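PDB 3VPR: transcriptional regulator, TetR family from Thermus thermophilus, which probably binds operator DNA through a helix-turn-helix domain as a dimeric TetR-family transcriptional repressor. Local coordinates for residues A[48-51]-A[52-56]; A[149-152]-A[153-157]. All coordinates share one frame; numbering follows the deposited sequence.

Overall arrangement
Both contacts are mostly buried and join successive turns within one helix, but they sit on opposite sides of the chain's centre, their own centres 23 Å apart and their nearest atoms about 12 Å apart. Contact 1 lies near the start of helix 47-70, where the DNA-binding headpiece meets helices 94-103 and 109-135. Contact 2 belongs to helix 144-161 of the C-terminal domain, wedged between helices of its own chain and the second subunit. Each carries a serine whose hydroxyl turns back to the carbonyl four residues earlier. Otherwise the chemistry differs: contact 1 brings two carboxylates together, one of them at a tyrosine edge, whereas contact 2 is chiefly aliphatic and selenomethionine packing, with an arginine at its margin.

Contact 1. Residues A[48-51]-A[52-56]; sequences EEIL and YEISL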
loop_
_atom_site.group_PDB
_atom_site.type_symbol
_atom_site.label_atom_id
_atom_site.label_comp_id
_atom_site.label_asym_id
_atom_site.label_seq_id
_atom_site.Cartn_x
_atom_site.Cartn_y
_atom_site.Cartn_z
ATOM N N GLU A 48 -14.264 -19.592 -0.143
ATOM C CA GLU A 48 -12.881 -19.337 -0.528
ATOM C C GLU A 48 -12.728 -19.319 -2.048
ATOM O O GLU A 48 -11.944 -18.545 -2.586
ATOM C CB GLU A 48 -11.974 -20.408 0.117
ATOM C CG GLU A 48 -10.468 -20.219 -0.067
ATOM C CD GLU A 48 -9.974 -20.706 -1.413
ATOM O OE1 GLU A 48 -10.676 -21.536 -2.034
ATOM O OE2 GLU A 48 -8.883 -20.273 -1.842
ATOM N N GLU A 49 -13.486 -20.167 -2.736
ATOM C CA GLU A 49 -13.424 -20.215 -4.191
ATOM C C GLU A 49 -13.988 -18.927 -4.781
ATOM O O GLU A 49 -13.532 -18.493 -5.839
ATOM C CB GLU A 49 -14.199 -21.420 -4.732
ATOM C CG GLU A 49 -14.361 -21.452 -6.254
ATOM C CD GLU A 49 -13.064 -21.712 -6.986
ATOM O OE1 GLU A 49 -12.153 -22.312 -6.384
ATOM O OE2 GLU A 49 -12.960 -21.344 -8.174
ATOM N N ILE A 50 -14.955 -18.314 -4.094
ATOM C CA ILE A 50 -15.562 -17.056 -4.565
ATOM C C ILE A 50 -14.513 -15.950 -4.458
ATOM O O ILE A 50 -14.312 -15.169 -5.398
ATOM C CB ILE A 50 -16.818 -16.667 -3.720
ATOM C CG1 ILE A 50 -17.911 -17.723 -3.911
ATOM C CG2 ILE A 50 -17.339 -15.281 -4.135
ATOM C CD1 ILE A 50 -19.220 -17.417 -3.181
ATOM N N LEU A 51 -13.838 -15.901 -3.313
ATOM C CA LEU A 51 -12.775 -14.931 -3.085
ATOM C C LEU A 51 -11.661 -15.170 -4.105
ATOM O O LEU A 51 -11.065 -14.241 -4.634
ATOM C CB LEU A 51 -12.196 -15.097 -1.674
ATOM C CG LEU A 51 -10.885 -14.334 -1.449
ATOM C CD1 LEU A 51 -11.134 -12.847 -1.653
ATOM C CD2 LEU A 51 -10.341 -14.597 -0.054
ATOM N N TYR A 52 -11.372 -16.437 -4.360
ATOM C CA TYR A 52 -10.334 -16.797 -5.315
ATOM C C TYR A 52 -10.678 -16.296 -6.727
ATOM O O TYR A 52 -9.848 -15.671 -7.378
ATOM C CB TYR A 52 -10.137 -18.320 -5.308
ATOM C CG TYR A 52 -9.298 -18.839 -6.441
ATOM C CD1 TYR A 52 -7.964 -18.443 -6.592
ATOM C CD2 TYR A 52 -9.843 -19.704 -7.382
ATOM C CE1 TYR A 52 -7.204 -18.893 -7.655
ATOM C CE2 TYR A 52 -9.095 -20.162 -8.448
ATOM C CZ TYR A 52 -7.779 -19.755 -8.585
ATOM O OH TYR A 52 -7.049 -20.199 -9.664
ATOM N N GLU A 53 -11.900 -16.554 -7.186
ATOM C CA GLU A 53 -12.311 -16.122 -8.525
ATOM C C GLU A 53 -12.397 -14.600 -8.665
ATOM O O GLU A 53 -12.086 -14.049 -9.719
ATOM C CB GLU A 53 -13.626 -16.803 -8.921
ATOM C CG GLU A 53 -13.371 -18.221 -9.415
ATOM C CD GLU A 53 -14.613 -18.959 -9.835
ATOM O OE1 GLU A 53 -15.409 -18.407 -10.625
ATOM O OE2 GLU A 53 -14.781 -20.110 -9.381
ATOM N N ILE A 54 -12.793 -13.920 -7.596
ATOM C CA ILE A 54 -12.820 -12.470 -7.629
ATOM C C ILE A 54 -11.372 -11.974 -7.816
ATOM O O ILE A 54 -11.101 -11.093 -8.631
ATOM C CB ILE A 54 -13.402 -11.904 -6.321
ATOM C CG1 ILE A 54 -14.927 -12.066 -6.329
ATOM C CG2 ILE A 54 -12.994 -10.442 -6.148
ATOM C CD1 ILE A 54 -15.602 -11.679 -5.030
ATOM N N SER A 55 -10.442 -12.551 -7.062
ATOM C CA SER A 55 -9.032 -12.155 -7.160
ATOM C C SER A 55 -8.495 -12.411 -8.565
ATOM O O SER A 55 -7.863 -11.545 -9.165
ATOM C CB SER A 55 -8.201 -12.926 -6.137
ATOM O OG SER A 55 -8.633 -12.614 -4.824
ATOM N N LEU A 56 -8.758 -13.602 -9.086
ATOM C CA LEU A 56 -8.330 -13.971 -10.436
ATOM C C LEU A 56 -8.860 -12.949 -11.451
ATOM O O LEU A 56 -8.095 -12.390 -12.232
ATOM C CB LEU A 56 -8.866 -15.365 -10.772
ATOM C CG LEU A 56 -7.908 -16.417 -11.336
ATOM C CD1 LEU A 56 -6.659 -16.514 -10.464
ATOM C CD2 LEU A 56 -8.638 -17.757 -11.393
#
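Helix 47-70, which in TetR-family proteins joins the DNA-binding headpiece to the regulatory core, packs E49 against Y52 and E53 within its first turns. E49 OE2 lies in the plane of the Y52 ring, at its edge, 3.6 Å from CD2, and the carboxylate is turned 66° to that ring. The same OE2 is 2.5 Å from E53 OE2. A bend at chi2 (69°) swings the E49 carboxylate forward along the helix, while E53 runs extended to meet it. On the buried side, S55 OG donates to L51 O at 2.9 Å, and S55 N donates to it from the other face of the carbonyl plane. I50 CG2 rests 4.1 Å from I54 CD1, and these two isoleucines face helix 4-19. Y52 leans on helix 109-135, and E48 OE2 accepts hydrogen bonds from N111 ND2 of that helix and from S108 N just before it. Two carboxylate oxygens so close probably share a proton, which would raise the apparent pKa of the pair; R5 makes a long, weak ion pair with E53 OE2. By donating to L51 O, the buried S55 hydroxyl finds its acceptor within the helix, and that carbonyl takes two bonds.

Contact 2. Residues A[149-152]-A[153-157]; sequences RAVL and SMLNW
S153 and R149 make the polar part of this stretch of helix 144-161. S153 OG donates to R149 O at 2.6 Å, while S153 N donates to the same oxygen at 2.9 Å from the opposite face of the carbonyl plane. With chi1 at -64° the hydroxyl stands beside its own backbone N, which directs it back along the helix to that carbonyl and fixes its rotation. R149 reaches outside the two segments with its polar end: NH2 makes a salt bridge to E123, and the guanidinium a cation-pi contact with W161 of the second subunit. Further along, the backbone bonds are straighter: L155 N meets V151 O with an N-H...O angle of 168°, and N156 N reaches L152 O at 2.7 Å.

The apolar contacts cluster round V151. Its two methyls divide the work: CG1 lies 3.8 Å from L155 CD1, the two side chains running side by side, and CG2 lies 3.9 Å from CE of selenomethionine M154. A bend at chi3 (-95°) folds that methyl back over the preceding turn, where CE also comes within 3.3 Å of V151 CA and 4.3 Å of A150 CB. V151 and L155 both reach M83 of helix 75-92, and M154 faces helix 170-183.

A150 packs on L180 and S153 on W157 of the second subunit. One face of the helix thus packs against helices 75-92 and 109-135 of its own chain, and another meets the second subunit, consistent with the helical dimerisation region of a TetR-type C-terminal domain.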
loop_
_atom_site.group_PDB
_atom_site.type_symbol
_atom_site.label_atom_id
_atom_site.label_comp_id
_atom_site.label_asym_id
_atom_site.label_seq_id
_atom_site.Cartn_x
_atom_site.Cartn_y
_atom_site.Cartn_z
ATOM N N ARG A 149 9.213 -1.467 -8.556
ATOM C CA ARG A 149 8.528 -1.478 -7.277
ATOM C C ARG A 149 8.035 -0.061 -6.956
ATOM O O ARG A 149 6.970 0.126 -6.368
ATOM C CB ARG A 149 9.480 -1.990 -6.189
ATOM C CG ARG A 149 8.846 -2.167 -4.821
ATOM C CD ARG A 149 7.879 -3.333 -4.816
ATOM N NE ARG A 149 8.550 -4.580 -5.169
ATOM C CZ ARG A 149 7.950 -5.765 -5.213
ATOM N NH1 ARG A 149 6.659 -5.863 -4.926
ATOM N NH2 ARG A 149 8.640 -6.850 -5.545
ATOM N N ALA A 150 8.804 0.939 -7.364
ATOM C CA ALA A 150 8.422 2.325 -7.110
ATOM C C ALA A 150 7.113 2.628 -7.837
ATOM O O ALA A 150 6.177 3.180 -7.256
ATOM C CB ALA A 150 9.511 3.260 -7.588
ATOM N N VAL A 151 7.052 2.257 -9.110
ATOM C CA VAL A 151 5.857 2.481 -9.910
ATOM C C VAL A 151 4.630 1.719 -9.376
ATOM O O VAL A 151 3.552 2.301 -9.209
ATOM C CB VAL A 151 6.101 2.068 -11.385
ATOM C CG1 VAL A 151 4.841 2.277 -12.206
ATOM C CG2 VAL A 151 7.243 2.873 -11.954
ATOM N N LEU A 152 4.789 0.425 -9.112
ATOM C CA LEU A 152 3.677 -0.375 -8.613
ATOM C C LEU A 152 3.196 0.200 -7.281
ATOM O O LEU A 152 1.991 0.217 -6.998
ATOM C CB LEU A 152 4.097 -1.846 -8.469
ATOM C CG LEU A 152 4.214 -2.649 -9.785
ATOM C CD1 LEU A 152 4.852 -4.010 -9.526
ATOM C CD2 LEU A 152 2.827 -2.832 -10.408
ATOM N N SER A 153 4.131 0.695 -6.471
ATOM C CA SER A 153 3.751 1.289 -5.194
ATOM C C SER A 153 2.837 2.489 -5.441
ATOM O O SER A 153 1.828 2.660 -4.761
ATOM C CB SER A 153 4.990 1.732 -4.401
ATOM O OG SER A 153 5.795 0.613 -4.058
HETATM N N MSE A 154 3.178 3.325 -6.414
HETATM C CA MSE A 154 2.334 4.485 -6.680
HETATM C C MSE A 154 0.932 4.045 -7.119
HETATM O O MSE A 154 -0.076 4.546 -6.618
HETATM C CB MSE A 154 2.965 5.381 -7.753
HETATM C CG MSE A 154 4.270 6.049 -7.329
HETATM SE SE MSE A 154 5.148 6.996 -8.785
HETATM C CE MSE A 154 6.366 5.650 -9.378
ATOM N N LEU A 155 0.880 3.095 -8.044
ATOM C CA LEU A 155 -0.388 2.606 -8.564
ATOM C C LEU A 155 -1.201 1.822 -7.523
ATOM O O LEU A 155 -2.375 2.125 -7.308
ATOM C CB LEU A 155 -0.140 1.737 -9.800
ATOM C CG LEU A 155 0.660 2.391 -10.936
ATOM C CD1 LEU A 155 1.128 1.321 -11.897
ATOM C CD2 LEU A 155 -0.189 3.443 -11.660
ATOM N N ASN A 156 -0.586 0.836 -6.865
ATOM C CA ASN A 156 -1.317 0.030 -5.879
ATOM C C ASN A 156 -1.704 0.757 -4.596
ATOM O O ASN A 156 -2.769 0.491 -4.045
ATOM C CB ASN A 156 -0.548 -1.252 -5.533
ATOM C CG ASN A 156 -0.426 -2.194 -6.721
ATOM O OD1 ASN A 156 -1.215 -2.110 -7.657
ATOM N ND2 ASN A 156 0.559 -3.099 -6.685
ATOM N N TRP A 157 -0.863 1.669 -4.112
ATOM C CA TRP A 157 -1.217 2.404 -2.901
ATOM C C TRP A 157 -2.519 3.172 -3.124
ATOM O O TRP A 157 -3.211 3.498 -2.166
ATOM C CB TRP A 157 -0.112 3.382 -2.501
ATOM C CG TRP A 157 -0.309 4.019 -1.133
ATOM C CD1 TRP A 157 -0.344 5.361 -0.843
ATOM C CD2 TRP A 157 -0.416 3.340 0.124
ATOM N NE1 TRP A 157 -0.460 5.552 0.513
ATOM C CE2 TRP A 157 -0.508 4.331 1.129
ATOM C CE3 TRP A 157 -0.443 1.990 0.499
ATOM C CZ2 TRP A 157 -0.619 4.012 2.487
ATOM C CZ3 TRP A 157 -0.553 1.672 1.853
ATOM C CH2 TRP A 157 -0.643 2.682 2.829
#